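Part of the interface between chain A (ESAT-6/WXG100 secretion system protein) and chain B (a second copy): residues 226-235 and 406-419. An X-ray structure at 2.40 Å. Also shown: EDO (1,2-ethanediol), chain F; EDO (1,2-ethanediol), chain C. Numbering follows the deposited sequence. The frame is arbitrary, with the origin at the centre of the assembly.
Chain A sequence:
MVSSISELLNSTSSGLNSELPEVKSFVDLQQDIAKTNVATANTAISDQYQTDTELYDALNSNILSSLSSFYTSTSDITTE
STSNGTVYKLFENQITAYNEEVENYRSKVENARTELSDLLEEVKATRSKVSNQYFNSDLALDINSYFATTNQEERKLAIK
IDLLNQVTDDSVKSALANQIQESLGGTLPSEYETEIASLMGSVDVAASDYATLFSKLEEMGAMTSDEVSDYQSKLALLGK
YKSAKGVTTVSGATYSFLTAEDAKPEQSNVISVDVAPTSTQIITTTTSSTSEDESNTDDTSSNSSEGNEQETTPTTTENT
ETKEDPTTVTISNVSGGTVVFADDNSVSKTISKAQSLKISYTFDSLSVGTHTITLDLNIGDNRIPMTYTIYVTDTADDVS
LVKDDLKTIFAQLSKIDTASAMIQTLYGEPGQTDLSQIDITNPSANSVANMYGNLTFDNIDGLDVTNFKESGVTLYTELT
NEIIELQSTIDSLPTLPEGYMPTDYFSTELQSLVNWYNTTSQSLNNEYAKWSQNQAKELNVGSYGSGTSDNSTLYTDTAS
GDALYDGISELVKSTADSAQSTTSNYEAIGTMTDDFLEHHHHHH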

# COMPACT_ATOMS: atom_id res chain seq x y z
N ASP A 226 6.75 -4.48 -19.65
CA ASP A 226 5.68 -3.97 -18.80
C ASP A 226 6.18 -3.68 -17.39
O ASP A 226 5.75 -2.70 -16.77
CB ASP A 226 4.52 -4.97 -18.75
CG ASP A 226 3.80 -5.08 -20.08
OD1 ASP A 226 3.96 -4.18 -20.93
OD2 ASP A 226 3.07 -6.08 -20.27
N GLU A 227 7.06 -4.52 -16.86
CA GLU A 227 7.65 -4.24 -15.55
C GLU A 227 8.37 -2.90 -15.56
O GLU A 227 8.28 -2.13 -14.60
CB GLU A 227 8.61 -5.36 -15.14
CG GLU A 227 7.91 -6.65 -14.71
CD GLU A 227 8.85 -7.86 -14.69
OE1 GLU A 227 9.49 -8.14 -15.73
OE2 GLU A 227 8.95 -8.52 -13.64
N VAL A 228 9.07 -2.59 -16.65
CA VAL A 228 9.75 -1.31 -16.75
C VAL A 228 8.75 -0.17 -16.86
O VAL A 228 8.98 0.93 -16.36
CB VAL A 228 10.73 -1.32 -17.95
CG1 VAL A 228 11.25 0.08 -18.23
CG2 VAL A 228 11.88 -2.28 -17.66
N SER A 229 7.62 -0.42 -17.53
CA SER A 229 6.61 0.63 -17.66
C SER A 229 5.94 0.90 -16.32
O SER A 229 5.65 2.06 -15.99
CB SER A 229 5.59 0.23 -18.71
OG SER A 229 4.67 1.28 -18.96
N ASP A 230 5.70 -0.14 -15.53
CA ASP A 230 5.03 0.05 -14.24
C ASP A 230 5.94 0.75 -13.24
O ASP A 230 5.50 1.66 -12.53
CB ASP A 230 4.56 -1.30 -13.70
CG ASP A 230 3.43 -1.90 -14.52
OD1 ASP A 230 2.77 -1.14 -15.27
OD2 ASP A 230 3.21 -3.13 -14.43
N TYR A 231 7.21 0.34 -13.16
CA TYR A 231 8.13 1.00 -12.24
C TYR A 231 8.29 2.47 -12.59
O TYR A 231 8.51 3.31 -11.70
CB TYR A 231 9.49 0.30 -12.23
CG TYR A 231 9.51 -0.99 -11.45
CD1 TYR A 231 9.76 -2.21 -12.08
CD2 TYR A 231 9.29 -1.00 -10.08
CE1 TYR A 231 9.78 -3.40 -11.37
CE2 TYR A 231 9.30 -2.18 -9.36
CZ TYR A 231 9.55 -3.37 -10.00
OH TYR A 231 9.56 -4.55 -9.28
N GLN A 232 8.17 2.81 -13.87
CA GLN A 232 8.21 4.22 -14.26
C GLN A 232 6.95 4.96 -13.84
O GLN A 232 7.02 6.15 -13.50
CB GLN A 232 8.43 4.33 -15.77
CG GLN A 232 9.84 3.96 -16.21
CD GLN A 232 9.96 3.77 -17.70
OE1 GLN A 232 8.96 3.68 -18.41
NE2 GLN A 232 11.19 3.71 -18.19
N SER A 233 5.80 4.28 -13.84
CA SER A 233 4.57 4.89 -13.32
C SER A 233 4.65 5.09 -11.82
O SER A 233 4.32 6.16 -11.30
CB SER A 233 3.36 4.04 -13.68
OG SER A 233 3.12 4.05 -15.07
N LYS A 234 5.08 4.05 -11.09
CA LYS A 234 5.22 4.18 -9.65
C LYS A 234 6.22 5.26 -9.28
O LYS A 234 5.99 6.03 -8.34
CB LYS A 234 5.63 2.83 -9.05
CG LYS A 234 4.70 1.72 -9.46
CD LYS A 234 5.06 0.41 -8.81
CE LYS A 234 4.07 -0.67 -9.23
NZ LYS A 234 4.41 -1.99 -8.65
N LEU A 235 7.32 5.35 -10.02
CA LEU A 235 8.29 6.42 -9.76
C LEU A 235 7.68 7.78 -10.03
O LEU A 235 7.96 8.75 -9.31
CB LEU A 235 9.54 6.22 -10.61
CG LEU A 235 10.47 5.12 -10.13
CD1 LEU A 235 11.48 4.77 -11.22
CD2 LEU A 235 11.17 5.58 -8.86
N LEU B 406 14.83 -14.48 -13.53
CA LEU B 406 14.84 -13.20 -12.83
C LEU B 406 13.59 -12.38 -13.15
O LEU B 406 12.97 -11.82 -12.24
CB LEU B 406 16.10 -12.42 -13.19
CG LEU B 406 16.53 -11.34 -12.21
CD1 LEU B 406 16.44 -11.86 -10.78
CD2 LEU B 406 17.95 -10.89 -12.52
N LYS B 407 13.19 -12.33 -14.42
CA LYS B 407 12.03 -11.53 -14.79
C LYS B 407 10.77 -12.03 -14.09
O LYS B 407 9.88 -11.24 -13.76
CB LYS B 407 11.84 -11.55 -16.30
CG LYS B 407 11.35 -12.89 -16.81
CD LYS B 407 11.18 -12.89 -18.32
CE LYS B 407 11.44 -14.29 -18.87
NZ LYS B 407 10.76 -15.34 -18.05
N THR B 408 10.67 -13.34 -13.88
CA THR B 408 9.54 -13.87 -13.15
C THR B 408 9.65 -13.58 -11.66
O THR B 408 8.65 -13.33 -10.99
CB THR B 408 9.40 -15.37 -13.39
OG1 THR B 408 8.68 -15.58 -14.61
CG2 THR B 408 8.65 -16.03 -12.25
N ILE B 409 10.87 -13.60 -11.12
CA ILE B 409 11.05 -13.32 -9.70
C ILE B 409 10.73 -11.86 -9.39
O ILE B 409 10.13 -11.55 -8.36
CB ILE B 409 12.47 -13.70 -9.26
CG1 ILE B 409 12.63 -15.22 -9.26
CG2 ILE B 409 12.78 -13.12 -7.89
CD1 ILE B 409 14.08 -15.67 -9.23
N PHE B 410 11.15 -10.95 -10.27
CA PHE B 410 10.82 -9.54 -10.09
C PHE B 410 9.31 -9.34 -10.01
O PHE B 410 8.80 -8.69 -9.10
CB PHE B 410 11.42 -8.71 -11.23
CG PHE B 410 12.87 -8.39 -11.06
CD1 PHE B 410 13.39 -8.07 -9.82
CD2 PHE B 410 13.72 -8.40 -12.16
CE1 PHE B 410 14.74 -7.76 -9.68
CE2 PHE B 410 15.07 -8.10 -12.03
CZ PHE B 410 15.58 -7.78 -10.78
N ALA B 411 8.58 -9.92 -10.97
CA ALA B 411 7.14 -9.75 -11.02
C ALA B 411 6.47 -10.27 -9.76
O ALA B 411 5.57 -9.63 -9.21
CB ALA B 411 6.57 -10.45 -12.26
N GLN B 412 6.90 -11.44 -9.28
CA GLN B 412 6.25 -12.03 -8.11
C GLN B 412 6.57 -11.24 -6.84
O GLN B 412 5.68 -11.00 -6.02
CB GLN B 412 6.67 -13.49 -7.95
CG GLN B 412 6.14 -14.39 -9.05
CD GLN B 412 4.62 -14.36 -9.14
OE1 GLN B 412 4.05 -13.88 -10.12
NE2 GLN B 412 3.95 -14.88 -8.11
N LEU B 413 7.82 -10.83 -6.67
CA LEU B 413 8.15 -10.01 -5.51
C LEU B 413 7.41 -8.68 -5.55
O LEU B 413 7.03 -8.15 -4.51
CB LEU B 413 9.66 -9.78 -5.43
CG LEU B 413 10.49 -11.04 -5.14
CD1 LEU B 413 11.97 -10.72 -4.97
CD2 LEU B 413 9.94 -11.79 -3.92
N SER B 414 7.19 -8.14 -6.75
CA SER B 414 6.47 -6.88 -6.87
C SER B 414 5.02 -7.03 -6.44
O SER B 414 4.48 -6.18 -5.72
CB SER B 414 6.56 -6.37 -8.31
OG SER B 414 5.85 -5.16 -8.47
N LYS B 415 4.36 -8.11 -6.87
CA LYS B 415 2.98 -8.36 -6.44
C LYS B 415 2.90 -8.54 -4.93
O LYS B 415 2.00 -8.00 -4.28
CB LYS B 415 2.42 -9.58 -7.17
CG LYS B 415 1.98 -9.24 -8.59
CD LYS B 415 1.47 -10.46 -9.36
CE LYS B 415 2.61 -11.13 -10.12
NZ LYS B 415 2.12 -12.17 -11.06
N ILE B 416 3.84 -9.29 -4.35
CA ILE B 416 3.85 -9.49 -2.91
C ILE B 416 3.99 -8.15 -2.19
O ILE B 416 3.31 -7.89 -1.19
CB ILE B 416 4.97 -10.46 -2.50
CG1 ILE B 416 4.65 -11.88 -2.99
CG2 ILE B 416 5.21 -10.43 -1.00
CD1 ILE B 416 5.88 -12.75 -3.16
N ASP B 417 4.88 -7.28 -2.69
CA ASP B 417 5.10 -6.01 -2.02
C ASP B 417 3.88 -5.11 -2.13
O ASP B 417 3.46 -4.49 -1.15
CB ASP B 417 6.33 -5.31 -2.61
CG ASP B 417 7.64 -5.88 -2.08
OD1 ASP B 417 7.73 -6.17 -0.86
OD2 ASP B 417 8.58 -6.05 -2.88
N THR B 418 3.29 -5.02 -3.33
CA THR B 418 2.13 -4.16 -3.53
C THR B 418 0.96 -4.59 -2.65
O THR B 418 0.44 -3.80 -1.86
CB THR B 418 1.73 -4.17 -5.00
OG1 THR B 418 2.78 -3.59 -5.78
CG2 THR B 418 0.44 -3.36 -5.21
N ALA B 419 0.55 -5.85 -2.76
CA ALA B 419 -0.61 -6.31 -2.00
C ALA B 419 -0.38 -6.23 -0.50
O ALA B 419 -1.28 -5.84 0.25
CB ALA B 419 -0.97 -7.74 -2.41
C1 EDO F . 2.62 -4.52 -11.08
O1 EDO F . 2.34 -3.12 -11.12
C2 EDO F . 2.10 -5.12 -9.78
O2 EDO F . 2.76 -4.49 -8.67
C1 EDO C . 5.56 -17.36 -12.36
O1 EDO C . 5.61 -16.67 -13.62
C2 EDO C . 5.99 -18.81 -12.56
O2 EDO C . 5.94 -19.50 -11.31
O HOH W 1 3.03 -0.94 -5.74

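Two helices, one from each copy, run in roughly the same direction at 36°, their axes 11.3 Å apart at closest approach; the gap is spanned by side chains from successive turns of chain A, and the two stretches together bury 266 Å². Glu A227 lies where the backbones come close, its CA 7.2 Å from the CA of Ala B411. Its CA-to-CB bond points toward the chain B helix, and the extended chi2 (t) carries the carboxylate against the helix backbone. There OE2 lies 3.0 Å from Ala B411 N, but the angle is poor for a hydrogen bond, and that N already makes a weak bond to Lys B407 O (3.3 Å). Glu A227 OE2 is also 2.9 Å from Lys B407 O, a close approach of two acceptors, and packs against Ala B411 CB (3.4 Å) and Phe B410 CB (3.5 Å). Asp A230, one turn on, makes no contact with the chain B helix; its OD2 accepts a weak hydrogen bond from O1 of the chain F ethanediol (3.4 Å). The CA-to-CB bond of Tyr A231 points sideways to the chain B helix, yet the end of its side chain comes nearer, placing OH 3.6 Å from Ser B414 CB; the hydroxyl finds its hydrogen bond elsewhere in the structure. The CA-to-CB bond of Lys A234 points toward the chain B helix, and the chain is extended beyond chi1 (m), so that NZ reaches within 3.5 Å of Ser B414 OG and 3.7 Å of Thr B418 OG1. The ethanediol, probably from the crystallisation liquor, joins these groups: its O2 accepts from Lys A234 NZ (3.0 Å) and hydrogen-bonds to Ser B414 OG (3.2 Å) and Thr B418 OG1 (3.0 Å). A water makes a second bridge, 2.7 Å from Thr B418 OG1 and weakly bonded to Lys A234 NZ at 3.4 Å.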